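Local coordinates for autolysin E (Staphylococcus aureus, PDB 4PI8), which probably cleaves the glycan strands of bacterial peptidoglycan as an endo-beta-N-acetylglucosaminidase, here a catalytic mutant holding a NAG-NAM disaccharide, at residues Leu116-Tyr127 with Ala135-Ser143; Arg83-Tyr94 with Pro156-Lys165. The protein carries 1 engineered substitution. All coordinates share one frame; numbering follows the deposited sequence. Where two conformers were deposited one is given.

Interaction 1: residues Leu116-Tyr127 with Ala135-Ser143; sequences LAKGIKDGKKRY and AFDSSAVRS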
loop_
_atom_site.group_PDB
_atom_site.type_symbol
_atom_site.label_atom_id
_atom_site.label_comp_id
_atom_site.label_asym_id
_atom_site.label_seq_id
_atom_site.Cartn_x
_atom_site.Cartn_y
_atom_site.Cartn_z
ATOM N N LEU A 116 9.351 -0.854 14.364
ATOM C CA LEU A 116 8.094 -0.151 14.315
ATOM C C LEU A 116 6.884 -1.087 14.135
ATOM O O LEU A 116 5.806 -0.761 14.587
ATOM C CB LEU A 116 8.097 0.872 13.171
ATOM C CG LEU A 116 7.041 1.943 13.272
ATOM C CD1 LEU A 116 7.246 2.805 14.518
ATOM C CD2 LEU A 116 7.104 2.790 12.000
ATOM N N ALA A 117 7.092 -2.183 13.426
ATOM C CA ALA A 117 5.985 -3.153 13.216
ATOM C C ALA A 117 5.481 -3.668 14.589
ATOM O O ALA A 117 4.356 -4.012 14.712
ATOM C CB ALA A 117 6.443 -4.312 12.342
ATOM N N LYS A 118 6.325 -3.638 15.655
ATOM C CA LYS A 118 5.894 -4.010 17.001
ATOM C C LYS A 118 5.150 -2.952 17.790
ATOM O O LYS A 118 4.780 -3.182 18.941
ATOM C CB LYS A 118 7.096 -4.587 17.792
ATOM C CG LYS A 118 7.783 -5.717 17.060
ATOM C CD LYS A 118 8.786 -6.526 17.880
ATOM C CE LYS A 118 9.660 -7.440 17.006
ATOM N NZ LYS A 118 9.039 -8.476 16.116
ATOM N N GLY A 119 4.862 -1.798 17.166
ATOM C CA GLY A 119 3.883 -0.922 17.703
ATOM C C GLY A 119 4.474 0.185 18.555
ATOM O O GLY A 119 5.693 0.222 18.749
ATOM N N ILE A 120 3.558 1.027 18.974
ATOM C CA ILE A 120 3.896 2.237 19.779
ATOM C C ILE A 120 3.072 2.253 21.018
ATOM O O ILE A 120 1.874 2.177 20.980
ATOM C CB ILE A 120 3.659 3.500 18.956
ATOM C CG1 ILE A 120 4.549 3.497 17.757
ATOM C CG2 ILE A 120 3.835 4.751 19.817
ATOM C CD1 ILE A 120 4.210 4.611 16.790
ATOM N N LYS A 121 3.754 2.318 22.176
ATOM C CA LYS A 121 3.076 2.292 23.464
ATOM C C LYS A 121 2.405 3.617 23.761
ATOM O O LYS A 121 2.979 4.665 23.481
ATOM C CB LYS A 121 4.103 1.982 24.584
ATOM C CG LYS A 121 3.466 1.782 25.964
ATOM C CD LYS A 121 2.736 0.442 25.940
ATOM C CE LYS A 121 1.875 0.136 27.148
ATOM N NZ LYS A 121 2.550 -0.784 28.109
ATOM N N ASP A 122 1.202 3.562 24.327
ATOM C CA ASP A 122 0.555 4.762 24.939
ATOM C C ASP A 122 -0.304 4.369 26.117
ATOM O O ASP A 122 -1.457 3.899 25.946
ATOM C CB ASP A 122 -0.304 5.461 23.911
ATOM C CG ASP A 122 -0.906 6.778 24.417
ATOM O OD1 ASP A 122 -0.246 7.538 25.183
ATOM O OD2 ASP A 122 -2.047 7.062 24.000
ATOM N N GLY A 123 0.248 4.557 27.317
ATOM C CA GLY A 123 -0.409 4.077 28.541
ATOM C C GLY A 123 -0.481 2.551 28.608
ATOM O O GLY A 123 0.534 1.881 28.437
ATOM N N LYS A 124 -1.658 2.009 28.874
ATOM C CA LYS A 124 -1.826 0.566 29.015
ATOM C C LYS A 124 -1.908 -0.100 27.636
ATOM O O LYS A 124 -1.881 -1.320 27.525
ATOM C CB LYS A 124 -3.127 0.229 29.773
ATOM C CG LYS A 124 -3.282 0.864 31.162
ATOM C CD LYS A 124 -2.338 0.240 32.195
ATOM C CE LYS A 124 -2.659 0.775 33.609
ATOM N NZ LYS A 124 -2.071 -0.053 34.700
ATOM N N LYS A 125 -2.087 0.703 26.587
ATOM C CA LYS A 125 -2.275 0.154 25.217
ATOM C C LYS A 125 -1.047 0.300 24.324
ATOM O O LYS A 125 -0.144 1.109 24.543
ATOM C CB LYS A 125 -3.445 0.882 24.575
ATOM C CG LYS A 125 -4.789 0.558 25.208
ATOM C CD LYS A 125 -5.882 1.483 24.691
ATOM C CE LYS A 125 -6.933 1.795 25.752
ATOM N NZ LYS A 125 -7.859 2.856 25.271
ATOM N N ARG A 126 -1.047 -0.476 23.251
ATOM C CA ARG A 126 -0.024 -0.415 22.207
ATOM C C ARG A 126 -0.783 -0.364 20.915
ATOM O O ARG A 126 -1.792 -1.063 20.760
ATOM C CB ARG A 126 0.868 -1.655 22.243
ATOM C CG ARG A 126 2.109 -1.610 21.391
ATOM C CD ARG A 126 3.106 -2.655 21.880
ATOM N NE ARG A 126 3.025 -2.753 23.327
ATOM C CZ ARG A 126 3.993 -2.426 24.181
ATOM N NH1 ARG A 126 5.163 -1.982 23.748
ATOM N NH2 ARG A 126 3.767 -2.525 25.485
ATOM N N TYR A 127 -0.327 0.523 20.014
ATOM C CA TYR A 127 -0.955 0.682 18.690
ATOM C C TYR A 127 -0.044 0.150 17.620
ATOM O O TYR A 127 1.165 0.248 17.660
ATOM C CB TYR A 127 -1.289 2.154 18.452
ATOM C CG TYR A 127 -2.277 2.674 19.478
ATOM C CD1 TYR A 127 -3.620 2.433 19.372
ATOM C CD2 TYR A 127 -1.836 3.347 20.610
ATOM C CE1 TYR A 127 -4.523 2.852 20.345
ATOM C CE2 TYR A 127 -2.732 3.798 21.573
ATOM C CZ TYR A 127 -4.058 3.549 21.446
ATOM O OH TYR A 127 -4.979 4.006 22.382
ATOM N N ALA A 135 0.212 9.354 10.519
ATOM C CA ALA A 135 1.354 9.595 11.337
ATOM C C ALA A 135 1.435 8.497 12.401
ATOM O O ALA A 135 0.427 8.199 13.061
ATOM C CB ALA A 135 1.262 10.983 11.989
ATOM N N PHE A 136 2.614 7.916 12.451
ATOM C CA PHE A 136 2.874 6.759 13.325
ATOM C C PHE A 136 4.249 6.808 13.897
ATOM O O PHE A 136 5.182 6.235 13.368
ATOM C CB PHE A 136 2.604 5.444 12.552
ATOM C CG PHE A 136 2.460 4.244 13.469
ATOM C CD1 PHE A 136 1.366 4.163 14.309
ATOM C CD2 PHE A 136 3.431 3.270 13.486
ATOM C CE1 PHE A 136 1.260 3.055 15.222
ATOM C CE2 PHE A 136 3.309 2.168 14.366
ATOM C CZ PHE A 136 2.228 2.101 15.197
ATOM N N ASP A 137 4.339 7.611 14.962
ATOM C CA ASP A 137 5.527 7.702 15.804
ATOM C C ASP A 137 5.099 8.072 17.212
ATOM O O ASP A 137 3.927 8.383 17.452
ATOM C CB ASP A 137 6.558 8.683 15.220
ATOM C CG ASP A 137 6.027 10.107 15.038
ATOM O OD1 ASP A 137 5.081 10.557 15.724
ATOM O OD2 ASP A 137 6.605 10.810 14.188
ATOM N N SER A 138 6.037 8.045 18.170
ATOM C CA SER A 138 5.647 8.294 19.575
ATOM C C SER A 138 4.984 9.667 19.777
ATOM O O SER A 138 3.963 9.761 20.465
ATOM C CB SER A 138 6.826 8.086 20.547
ATOM O OG SER A 138 8.058 8.494 19.967
ATOM N N SER A 139 5.503 10.709 19.126
ATOM C CA SER A 139 4.920 12.042 19.286
ATOM C C SER A 139 3.471 12.072 18.806
ATOM O O SER A 139 2.614 12.599 19.506
ATOM C CB SER A 139 5.774 13.122 18.603
ATOM O OG SER A 139 6.681 12.544 17.672
ATOM N N ALA A 140 3.179 11.466 17.643
ATOM C CA ALA A 140 1.816 11.494 17.119
ATOM C C ALA A 140 0.869 10.672 17.984
ATOM O O ALA A 140 -0.301 11.013 18.185
ATOM C CB ALA A 140 1.795 11.007 15.661
ATOM N N VAL A 141 1.380 9.559 18.495
ATOM C CA VAL A 141 0.586 8.729 19.387
ATOM C C VAL A 141 0.327 9.477 20.713
ATOM O O VAL A 141 -0.811 9.511 21.188
ATOM C CB VAL A 141 1.242 7.345 19.619
ATOM C CG1 VAL A 141 0.523 6.591 20.730
ATOM C CG2 VAL A 141 1.223 6.524 18.334
ATOM N N ARG A 142 1.361 10.103 21.280
ATOM C CA ARG A 142 1.192 10.876 22.530
ATOM C C ARG A 142 0.215 12.045 22.369
ATOM O O ARG A 142 -0.700 12.209 23.186
ATOM C CB ARG A 142 2.535 11.385 23.062
ATOM C CG ARG A 142 3.374 10.298 23.713
ATOM C CD ARG A 142 4.477 10.876 24.587
ATOM N NE ARG A 142 5.575 9.918 24.734
ATOM C CZ ARG A 142 6.641 9.840 23.937
ATOM N NH1 ARG A 142 6.801 10.680 22.913
ATOM N NH2 ARG A 142 7.569 8.916 24.171
ATOM N N SER A 143 0.392 12.830 21.306
ATOM C CA SER A 143 -0.459 13.997 21.059
ATOM C C SER A 143 -1.883 13.617 20.652
ATOM O O SER A 143 -2.782 14.458 20.686
ATOM C CB SER A 143 0.150 14.874 19.968
ATOM O OG SER A 143 -0.132 14.346 18.683
#
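Ile120 meets the Phe136 ring with the methyl at its far end: CD1 stands 3.4 Å from the centroid and only 6° off the ring normal, a CH-pi contact over the middle of one face. The same CD1 comes within 3.5 Å of Asp137 CA, so it fills the angle between the ring and the backbone just before the helix. Phe136 CG lies anti to the backbone N (chi1 -164°), which carries the ring across to the hairpin although its CB does not point there. Around the rim, near the ring plane, come Leu116 CG, Gly119 CA and the carbonyl of Tyr127, whose O is 3.3 Å from Phe136 CZ. That oxygen already accepts from Ile120 N, in a bond that pairs the strands.

The hairpin consists of strands 120-122 and 125-127 joined by a type II' turn from Asp122 to Lys125; strand 120-122 runs at 27° to helix 138-143, with closest approach of the axes at 8.6 Å. Asp137 N-caps this helix, Ala140 N donating to Asp137 OD1 at 2.9 Å nearly in line with the C-O bond. On the helix itself, Val141 turns both methyls to the hairpin. CG2 presses on Ile120 CG2 at 3.5 Å, slightly tighter than usual van der Waals contact, while CG1 packs on Asp122 CB at 3.5 Å and reaches the Tyr127 ring obliquely, 4.0 Å from CD2. The Tyr127 hydroxyl is hydrogen-bonded to Gln152, and Glu149 of helix 147-150 touches both Tyr127 and Val141.

Interaction 2: residues Arg83-Tyr94 with Pro156-Lys165; sequences RGKVFLEAQEKY and PDKAIIGGAK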
loop_
_atom_site.group_PDB
_atom_site.type_symbol
_atom_site.label_atom_id
_atom_site.label_comp_id
_atom_site.label_asym_id
_atom_site.label_seq_id
_atom_site.Cartn_x
_atom_site.Cartn_y
_atom_site.Cartn_z
ATOM N N ARG A 83 -0.785 -15.133 10.813
ATOM C CA ARG A 83 -1.966 -14.254 10.868
ATOM C C ARG A 83 -2.792 -14.335 9.550
ATOM O O ARG A 83 -3.653 -13.467 9.290
ATOM C CB ARG A 83 -1.647 -12.794 11.181
ATOM C CG ARG A 83 -0.933 -12.762 12.568
ATOM C CD ARG A 83 -0.840 -11.359 13.105
ATOM N NE ARG A 83 -0.057 -11.332 14.339
ATOM C CZ ARG A 83 -0.571 -11.500 15.543
ATOM N NH1 ARG A 83 -1.841 -11.694 15.722
ATOM N NH2 ARG A 83 0.260 -11.570 16.586
ATOM N N GLY A 84 -2.615 -15.436 8.820
ATOM C CA GLY A 84 -3.343 -15.586 7.552
ATOM C C GLY A 84 -4.857 -15.614 7.712
ATOM O O GLY A 84 -5.560 -15.100 6.844
ATOM N N LYS A 85 -5.379 -16.175 8.812
ATOM C CA LYS A 85 -6.821 -16.164 9.044
ATOM C C LYS A 85 -7.380 -14.774 8.973
ATOM O O LYS A 85 -8.467 -14.533 8.437
ATOM C CB LYS A 85 -7.132 -16.774 10.443
ATOM C CG LYS A 85 -8.475 -16.500 11.129
ATOM C CD LYS A 85 -8.521 -16.421 12.652
ATOM C CE LYS A 85 -9.948 -16.599 13.165
ATOM N NZ LYS A 85 -10.094 -17.599 14.252
ATOM N N VAL A 86 -6.657 -13.818 9.577
ATOM C CA VAL A 86 -7.150 -12.469 9.683
ATOM C C VAL A 86 -7.008 -11.667 8.361
ATOM O O VAL A 86 -7.855 -10.883 7.985
ATOM C CB VAL A 86 -6.485 -11.783 10.868
ATOM C CG1 VAL A 86 -6.925 -10.385 10.956
ATOM C CG2 VAL A 86 -6.872 -12.535 12.161
ATOM N N PHE A 87 -5.896 -11.910 7.667
ATOM C CA PHE A 87 -5.785 -11.352 6.313
ATOM C C PHE A 87 -6.965 -11.774 5.420
ATOM O O PHE A 87 -7.480 -10.997 4.629
ATOM C CB PHE A 87 -4.460 -11.743 5.664
ATOM C CG PHE A 87 -3.291 -10.864 6.064
ATOM C CD1 PHE A 87 -3.073 -9.677 5.422
ATOM C CD2 PHE A 87 -2.455 -11.163 7.132
ATOM C CE1 PHE A 87 -1.990 -8.845 5.694
ATOM C CE2 PHE A 87 -1.408 -10.316 7.430
ATOM C CZ PHE A 87 -1.158 -9.148 6.729
ATOM N N LEU A 88 -7.410 -13.036 5.568
ATOM C CA LEU A 88 -8.549 -13.526 4.802
ATOM C C LEU A 88 -9.884 -12.972 5.299
ATOM O O LEU A 88 -10.763 -12.689 4.473
ATOM C CB LEU A 88 -8.566 -15.058 4.770
ATOM C CG LEU A 88 -7.547 -15.566 3.744
ATOM C CD1 LEU A 88 -7.384 -17.082 3.914
ATOM C CD2 LEU A 88 -7.847 -15.240 2.310
ATOM N N GLU A 89 -10.016 -12.778 6.604
ATOM C CA GLU A 89 -11.170 -12.049 7.138
ATOM C C GLU A 89 -11.251 -10.701 6.425
ATOM O O GLU A 89 -12.330 -10.275 5.983
ATOM C CB GLU A 89 -10.984 -11.842 8.617
ATOM C CG GLU A 89 -12.188 -11.583 9.442
ATOM C CD GLU A 89 -11.853 -11.973 10.881
ATOM O OE1 GLU A 89 -10.688 -11.795 11.295
ATOM O OE2 GLU A 89 -12.700 -12.534 11.574
ATOM N N ALA A 90 -10.101 -9.990 6.352
ATOM C CA ALA A 90 -10.104 -8.677 5.683
ATOM C C ALA A 90 -10.466 -8.783 4.201
ATOM O O ALA A 90 -11.238 -7.973 3.668
ATOM C CB ALA A 90 -8.718 -8.062 5.843
ATOM N N GLN A 91 -9.889 -9.747 3.478
ATOM C CA GLN A 91 -10.210 -9.929 2.078
ATOM C C GLN A 91 -11.721 -10.047 1.887
ATOM O O GLN A 91 -12.265 -9.405 0.981
ATOM C CB GLN A 91 -9.482 -11.151 1.467
ATOM C CG GLN A 91 -10.051 -11.443 0.096
ATOM C CD GLN A 91 -9.270 -12.429 -0.749
ATOM O OE1 GLN A 91 -8.488 -12.081 -1.642
ATOM N NE2 GLN A 91 -9.582 -13.710 -0.572
ATOM N N GLU A 92 -12.360 -10.913 2.677
ATOM C CA GLU A 92 -13.781 -11.183 2.443
ATOM C C GLU A 92 -14.662 -10.061 2.956
ATOM O O GLU A 92 -15.625 -9.735 2.289
ATOM C CB GLU A 92 -14.186 -12.517 3.071
ATOM C CG GLU A 92 -13.359 -13.724 2.522
ATOM C CD GLU A 92 -13.379 -13.849 1.026
ATOM O OE1 GLU A 92 -14.404 -13.518 0.402
ATOM O OE2 GLU A 92 -12.400 -14.316 0.377
ATOM N N LYS A 93 -14.327 -9.467 4.090
ATOM C CA LYS A 93 -15.177 -8.368 4.585
ATOM C C LYS A 93 -15.199 -7.187 3.659
ATOM O O LYS A 93 -16.257 -6.593 3.405
ATOM C CB LYS A 93 -14.723 -7.919 5.952
ATOM C CG LYS A 93 -15.019 -8.869 7.067
ATOM C CD LYS A 93 -14.215 -8.667 8.349
ATOM C CE LYS A 93 -14.460 -7.355 9.003
ATOM N NZ LYS A 93 -15.888 -7.250 9.407
ATOM N N TYR A 94 -14.027 -6.837 3.103
ATOM C CA TYR A 94 -13.852 -5.568 2.408
ATOM C C TYR A 94 -13.595 -5.698 0.944
ATOM O O TYR A 94 -13.454 -4.671 0.265
ATOM C CB TYR A 94 -12.769 -4.721 3.080
ATOM C CG TYR A 94 -13.116 -4.386 4.503
ATOM C CD1 TYR A 94 -14.238 -3.622 4.794
ATOM C CD2 TYR A 94 -12.370 -4.846 5.580
ATOM C CE1 TYR A 94 -14.609 -3.372 6.122
ATOM C CE2 TYR A 94 -12.748 -4.555 6.867
ATOM C CZ TYR A 94 -13.864 -3.854 7.121
ATOM O OH TYR A 94 -14.286 -3.533 8.395
ATOM N N PRO A 156 -2.297 -6.504 16.592
ATOM C CA PRO A 156 -1.938 -6.800 15.205
ATOM C C PRO A 156 -3.181 -7.147 14.408
ATOM O O PRO A 156 -3.313 -6.684 13.239
ATOM C CB PRO A 156 -1.008 -7.974 15.347
ATOM C CG PRO A 156 -0.263 -7.701 16.657
ATOM C CD PRO A 156 -1.376 -7.207 17.532
ATOM N N ASP A 157 -4.096 -7.948 14.934
ATOM C CA ASP A 157 -5.244 -8.354 14.138
ATOM C C ASP A 157 -6.123 -7.143 13.825
ATOM O O ASP A 157 -6.666 -7.001 12.708
ATOM C CB ASP A 157 -6.061 -9.461 14.845
ATOM C CG ASP A 157 -5.322 -10.760 14.885
ATOM O OD1 ASP A 157 -4.282 -11.003 14.278
ATOM O OD2 ASP A 157 -5.850 -11.693 15.589
ATOM N N LYS A 158 -6.293 -6.223 14.764
ATOM C CA LYS A 158 -7.073 -5.025 14.536
ATOM C C LYS A 158 -6.383 -4.113 13.467
ATOM O O LYS A 158 -7.074 -3.487 12.654
ATOM C CB LYS A 158 -7.318 -4.182 15.774
ATOM C CG LYS A 158 -8.335 -4.858 16.679
ATOM C CD LYS A 158 -8.269 -4.242 18.059
ATOM C CE LYS A 158 -9.359 -4.858 18.937
ATOM N NZ LYS A 158 -10.723 -4.406 18.541
ATOM N N ALA A 159 -5.053 -4.102 13.447
ATOM C CA ALA A 159 -4.313 -3.333 12.408
ATOM C C ALA A 159 -4.452 -3.968 11.033
ATOM O O ALA A 159 -4.502 -3.216 10.037
ATOM C CB ALA A 159 -2.882 -3.230 12.794
ATOM N N ILE A 160 -4.584 -5.287 10.962
ATOM C CA ILE A 160 -4.779 -5.947 9.646
ATOM C C ILE A 160 -6.170 -5.602 9.109
ATOM O O ILE A 160 -6.369 -5.132 7.990
ATOM C CB ILE A 160 -4.603 -7.463 9.779
ATOM C CG1 ILE A 160 -3.139 -7.763 10.077
ATOM C CG2 ILE A 160 -4.997 -8.147 8.467
ATOM C CD1 ILE A 160 -2.874 -9.158 10.633
ATOM N N ILE A 161 -7.211 -5.831 9.906
ATOM C CA ILE A 161 -8.583 -5.544 9.496
ATOM C C ILE A 161 -8.724 -4.073 9.207
ATOM O O ILE A 161 -9.379 -3.704 8.206
ATOM C CB ILE A 161 -9.643 -5.978 10.573
ATOM C CG1 ILE A 161 -9.605 -7.469 10.800
ATOM C CG2 ILE A 161 -11.056 -5.467 10.233
ATOM C CD1 ILE A 161 -9.874 -8.307 9.620
ATOM N N GLY A 162 -8.233 -3.231 10.116
ATOM C CA GLY A 162 -8.435 -1.800 9.952
ATOM C C GLY A 162 -7.679 -1.227 8.732
ATOM O O GLY A 162 -8.190 -0.309 8.089
ATOM N N GLY A 163 -6.495 -1.742 8.448
ATOM C CA GLY A 163 -5.771 -1.324 7.295
ATOM C C GLY A 163 -6.567 -1.630 6.056
ATOM O O GLY A 163 -6.693 -0.783 5.169
ATOM N N ALA A 164 -7.109 -2.839 5.915
ATOM C CA ALA A 164 -7.952 -3.189 4.804
ATOM C C ALA A 164 -9.151 -2.295 4.663
ATOM O O ALA A 164 -9.561 -1.882 3.551
ATOM C CB ALA A 164 -8.373 -4.675 4.878
ATOM N N LYS A 165 -9.818 -2.042 5.787
ATOM C CA LYS A 165 -10.974 -1.176 5.786
ATOM C C LYS A 165 -10.630 0.227 5.241
ATOM O O LYS A 165 -11.372 0.783 4.412
ATOM C CB LYS A 165 -11.535 -1.040 7.201
ATOM C CG LYS A 165 -12.798 -0.189 7.277
ATOM C CD LYS A 165 -13.304 -0.005 8.732
ATOM C CE LYS A 165 -14.551 0.872 8.705
ATOM N NZ LYS A 165 -14.994 1.131 10.116
#
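Arg83 and Asp157 form a salt bridge between the N-terminal ends of two helices, NH1 lying 2.9 Å from OD1. The bond is bent, with an N-H...O angle of 142°, and OD1 is approached from 50° above the carboxylate plane. Only NH1 comes within bonding distance, and the guanidinium and carboxylate planes are turned well apart, so the pair is not flat and two-pronged. Two further contacts fix the guanidinium: NE donates to the carbonyl of Ile79, and Pro156 CB sits over the centre of one face, 3.6 Å from CZ. Val86 CG2 packs against Asp157 CG at 3.6 Å.

Beyond this polar end the interface is apolar, and most main-chain groups are spent on each helix's own i to i+4 bonds. At the first turns, Gly84 N is capped by Asn71 OD1 and Lys158 N by Ser155 OG. Buried Gln91 accepts at OE1 from Val63 N and Val98 N, its NE2 donates to Glu92 OE2, and Glu92 OE1 pairs with Lys62. Ile161 is a knob in a hole formed by Val86, Glu89, Ala90 and Lys93; CG1 anti to the carbonyl carbon and a second turn at chi2 fold CD1 in to 3.7 Å from Ala90 N, an amide already bonded to Val86 O. Ile160 places CG2 over the centre of the Phe87 ring, 3.9 Å from the centroid. At the far end, Lys165 CB lies over one face of Tyr94, 3.9 Å from the centroid, while the Tyr94 carbonyl accepts from Arg168 NE.

The helix axes run 25° apart, 8.7 Å at closest approach. Phe87 also packs on Leu74 of helix 67-74 and, like Ala90, on helix 98-108. Helix 84-94 thus lies among helices 67-74, 98-108 and 156-172, while Pro156 and Ile160 of the last also meet Phe130 in a loop.

Both contacts belong to the one glucosaminidase family region of the lysozyme clan, but they stand apart: their centres are 20 Å from each other and their nearest atoms about 6 Å, without touching. In sequence, the hairpin and short helix of interaction 1 fall between the two helices that interaction 2 packs together. Interaction 1 lies nearer the sugar, the Phe136 side chain being about 9 Å from the bound N-acetylmuramic acid and about 12 Å from the NAG unit. Its segment 135-143 directly follows the pocket residues Gly132, Ile133 and Gly134. In interaction 2, the Lys165 side chain is about 13 Å from the muramic acid, and the residue immediately precedes Phe166, another residue of the glycan pocket.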